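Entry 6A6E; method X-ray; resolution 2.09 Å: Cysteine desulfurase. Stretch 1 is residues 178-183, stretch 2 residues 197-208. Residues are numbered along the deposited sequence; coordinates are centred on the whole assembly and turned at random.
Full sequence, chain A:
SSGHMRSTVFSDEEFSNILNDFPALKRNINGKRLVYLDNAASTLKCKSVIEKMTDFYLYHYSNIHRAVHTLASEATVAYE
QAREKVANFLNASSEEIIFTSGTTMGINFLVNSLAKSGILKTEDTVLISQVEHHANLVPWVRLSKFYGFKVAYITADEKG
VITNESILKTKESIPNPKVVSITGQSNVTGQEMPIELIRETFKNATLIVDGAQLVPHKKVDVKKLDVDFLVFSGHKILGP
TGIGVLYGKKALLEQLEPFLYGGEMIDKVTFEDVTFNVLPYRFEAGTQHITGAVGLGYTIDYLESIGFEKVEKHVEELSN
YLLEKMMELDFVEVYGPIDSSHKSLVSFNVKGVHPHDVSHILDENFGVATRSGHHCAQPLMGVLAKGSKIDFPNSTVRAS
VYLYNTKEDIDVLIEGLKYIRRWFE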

# COMPACT_ATOMS: atom_id res chain seq x y z
N LYS A 178 24.72 5.48 15.95
CA LYS A 178 23.50 6.20 16.23
C LYS A 178 22.28 5.27 15.98
O LYS A 178 21.31 5.28 16.75
CB LYS A 178 23.43 7.49 15.41
CG LYS A 178 22.28 8.40 15.82
CD LYS A 178 22.43 8.86 17.29
CE LYS A 178 21.97 10.27 17.54
NZ LYS A 178 22.79 11.22 16.73
N VAL A 179 22.38 4.43 14.95
CA VAL A 179 21.29 3.49 14.57
C VAL A 179 21.91 2.13 14.25
O VAL A 179 22.97 2.07 13.63
CB VAL A 179 20.52 4.01 13.32
CG1 VAL A 179 19.49 3.01 12.82
CG2 VAL A 179 19.84 5.28 13.70
N VAL A 180 21.26 1.07 14.71
CA VAL A 180 21.59 -0.30 14.34
C VAL A 180 20.30 -0.87 13.67
O VAL A 180 19.22 -0.84 14.28
CB VAL A 180 21.95 -1.16 15.57
CG1 VAL A 180 22.15 -2.64 15.24
CG2 VAL A 180 23.26 -0.69 16.20
N SER A 181 20.40 -1.35 12.44
CA SER A 181 19.26 -1.98 11.77
C SER A 181 19.67 -3.33 11.33
O SER A 181 20.56 -3.48 10.53
CB SER A 181 18.81 -1.16 10.56
OG SER A 181 17.53 -1.56 10.09
N ILE A 182 19.00 -4.35 11.82
CA ILE A 182 19.42 -5.66 11.50
C ILE A 182 18.23 -6.57 11.26
O ILE A 182 17.18 -6.35 11.86
CB ILE A 182 20.31 -6.23 12.68
CG1 ILE A 182 20.96 -7.55 12.23
CG2 ILE A 182 19.50 -6.41 13.95
CD1 ILE A 182 22.12 -7.99 13.08
N THR A 183 18.44 -7.62 10.46
CA THR A 183 17.42 -8.60 10.21
C THR A 183 17.18 -9.46 11.45
O THR A 183 18.07 -9.74 12.23
CB THR A 183 17.77 -9.51 9.01
OG1 THR A 183 16.67 -10.37 8.78
CG2 THR A 183 19.05 -10.37 9.23
N LEU A 197 21.15 -9.94 22.45
CA LEU A 197 22.60 -9.71 22.53
C LEU A 197 22.92 -8.41 21.78
O LEU A 197 23.69 -7.57 22.26
CB LEU A 197 23.34 -10.89 21.97
CG LEU A 197 24.85 -10.67 21.78
CD1 LEU A 197 25.57 -10.49 23.12
CD2 LEU A 197 25.40 -11.82 20.96
N ILE A 198 22.29 -8.21 20.62
CA ILE A 198 22.51 -6.95 19.90
C ILE A 198 22.00 -5.76 20.68
O ILE A 198 22.66 -4.72 20.77
CB ILE A 198 21.95 -7.01 18.44
CG1 ILE A 198 22.72 -8.07 17.68
CG2 ILE A 198 22.06 -5.64 17.73
CD1 ILE A 198 22.02 -8.52 16.45
N ARG A 199 20.84 -5.90 21.30
CA ARG A 199 20.26 -4.78 22.02
C ARG A 199 21.20 -4.33 23.18
O ARG A 199 21.41 -3.12 23.38
CB ARG A 199 18.92 -5.22 22.58
CG ARG A 199 18.30 -4.36 23.68
CD ARG A 199 17.80 -3.01 23.22
NE ARG A 199 18.81 -2.07 22.72
CZ ARG A 199 18.50 -0.91 22.12
NH1 ARG A 199 17.23 -0.55 21.92
NH2 ARG A 199 19.45 -0.10 21.66
N GLU A 200 21.76 -5.30 23.92
CA GLU A 200 22.73 -4.95 25.04
C GLU A 200 24.08 -4.51 24.58
O GLU A 200 24.68 -3.61 25.20
CB GLU A 200 22.89 -6.08 26.06
CG GLU A 200 21.59 -6.67 26.57
CD GLU A 200 20.62 -5.64 27.14
OE1 GLU A 200 21.08 -4.52 27.49
OE2 GLU A 200 19.39 -5.95 27.21
N THR A 201 24.57 -5.07 23.47
CA THR A 201 25.86 -4.63 22.95
C THR A 201 25.81 -3.18 22.46
O THR A 201 26.75 -2.43 22.59
CB THR A 201 26.28 -5.56 21.80
OG1 THR A 201 26.25 -6.91 22.27
CG2 THR A 201 27.62 -5.20 21.23
N PHE A 202 24.70 -2.78 21.84
CA PHE A 202 24.60 -1.42 21.31
C PHE A 202 23.47 -0.73 22.06
O PHE A 202 22.35 -0.46 21.54
CB PHE A 202 24.37 -1.43 19.81
CG PHE A 202 25.49 -2.10 19.06
CD1 PHE A 202 26.69 -1.45 18.90
CD2 PHE A 202 25.36 -3.37 18.58
CE1 PHE A 202 27.71 -2.07 18.23
CE2 PHE A 202 26.39 -3.99 17.93
CZ PHE A 202 27.56 -3.33 17.74
N LYS A 203 23.77 -0.48 23.32
CA LYS A 203 22.77 -0.10 24.30
C LYS A 203 22.17 1.29 24.04
O LYS A 203 21.00 1.49 24.28
CB LYS A 203 23.42 -0.18 25.68
CG LYS A 203 22.43 -0.06 26.77
CD LYS A 203 21.76 -1.33 27.10
CE LYS A 203 20.88 -1.02 28.29
NZ LYS A 203 19.96 -2.15 28.54
N ASN A 204 22.97 2.20 23.50
CA ASN A 204 22.55 3.55 23.16
C ASN A 204 22.01 3.75 21.76
O ASN A 204 21.66 4.87 21.42
CB ASN A 204 23.71 4.50 23.23
CG ASN A 204 24.06 4.84 24.62
OD1 ASN A 204 23.23 5.36 25.32
ND2 ASN A 204 25.26 4.46 25.05
N ALA A 205 21.99 2.71 20.93
CA ALA A 205 21.56 2.89 19.53
C ALA A 205 20.05 2.87 19.44
O ALA A 205 19.38 2.32 20.31
CB ALA A 205 22.20 1.86 18.62
N THR A 206 19.51 3.54 18.44
CA THR A 206 18.13 3.27 17.98
C THR A 206 18.23 1.96 17.26
O THR A 206 18.91 1.85 16.21
CB THR A 206 17.61 4.35 17.02
OG1 THR A 206 17.46 5.55 17.75
CG2 THR A 206 16.21 4.02 16.46
N LEU A 207 17.58 0.96 17.82
CA LEU A 207 17.57 -0.38 17.26
C LEU A 207 16.27 -0.74 16.44
O LEU A 207 15.14 -0.84 16.99
CB LEU A 207 17.82 -1.42 18.35
CG LEU A 207 17.78 -2.90 17.95
CD1 LEU A 207 18.80 -3.32 16.91
CD2 LEU A 207 17.96 -3.72 19.21
N ILE A 208 16.50 -1.02 15.15
CA ILE A 208 15.48 -1.46 14.22
C ILE A 208 15.70 -2.93 13.85
O ILE A 208 16.84 -3.36 13.49
CB ILE A 208 15.55 -0.61 12.92
CG1 ILE A 208 15.44 0.85 13.27
CG2 ILE A 208 14.46 -1.08 11.92
CD1 ILE A 208 15.94 1.77 12.18
O HOH W 1 19.78 6.71 18.10

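Two parallel strands, 179-183 and 206-208, are joined edge to edge by backbone hydrogen bonds, and Ile198 of the preceding helix, with Phe202 and Ala205 of the turn, packs against one face of the pair.

The ladder follows the parallel rule of one residue bonding to two partners that flank its neighbour. Thr206 N donates to Lys178 O (3.0 Å), Val180 N to Thr206 O (2.9 Å), Ile208 N to Val180 O (2.9 Å) and Ile182 N to Ile208 O (2.9 Å), all close to straight. Val180 thus bonds through both NH and carbonyl to the residues flanking Leu207, Thr206 and Ile208; its apolar side chain packs separately.

That side chain is the hub of the face it shares with Leu207. Val180 CG2 meets Ala205 CB at 3.7 Å and Phe202 CB at 3.8 Å, while Val180 CG1 lies 3.8 Å from Leu207 CD1 and 3.9 Å from Ile198 CG2. A beta-branched valine suits the spot: it favours strand geometry, and its two methyls reach different neighbours. Further along, Ile182 CD1 touches Ile198 CD1 at 3.4 Å, so Ile198 meets both strand residues, Val180 through CG2 and Ile182 through CD1. All six of these residues are buried, within a contact covering 522 Å² summed over both stretches.

The chain gets from helix to strand through a type I turn from Phe202 to Ala205. Arg199 braces it from within, Arg199 NH2 donating to Phe202 O (2.9 Å) and Ala205 O (2.8 Å).

The face carrying Val179, Ser181, Thr206 and Ile208 mixes polar and apolar groups. Val179 CG1 packs on Ile208 CD1 at 3.8 Å, and Ser181 OG, hydrogen-bonded elsewhere in the structure, sits 3.6 Å from Ile208 CB. At the partly exposed end, a water donates to Lys178 O and hydrogen-bonds with Thr206 OG1, so threonine combines strand propensity with a hydroxyl that meets solvent.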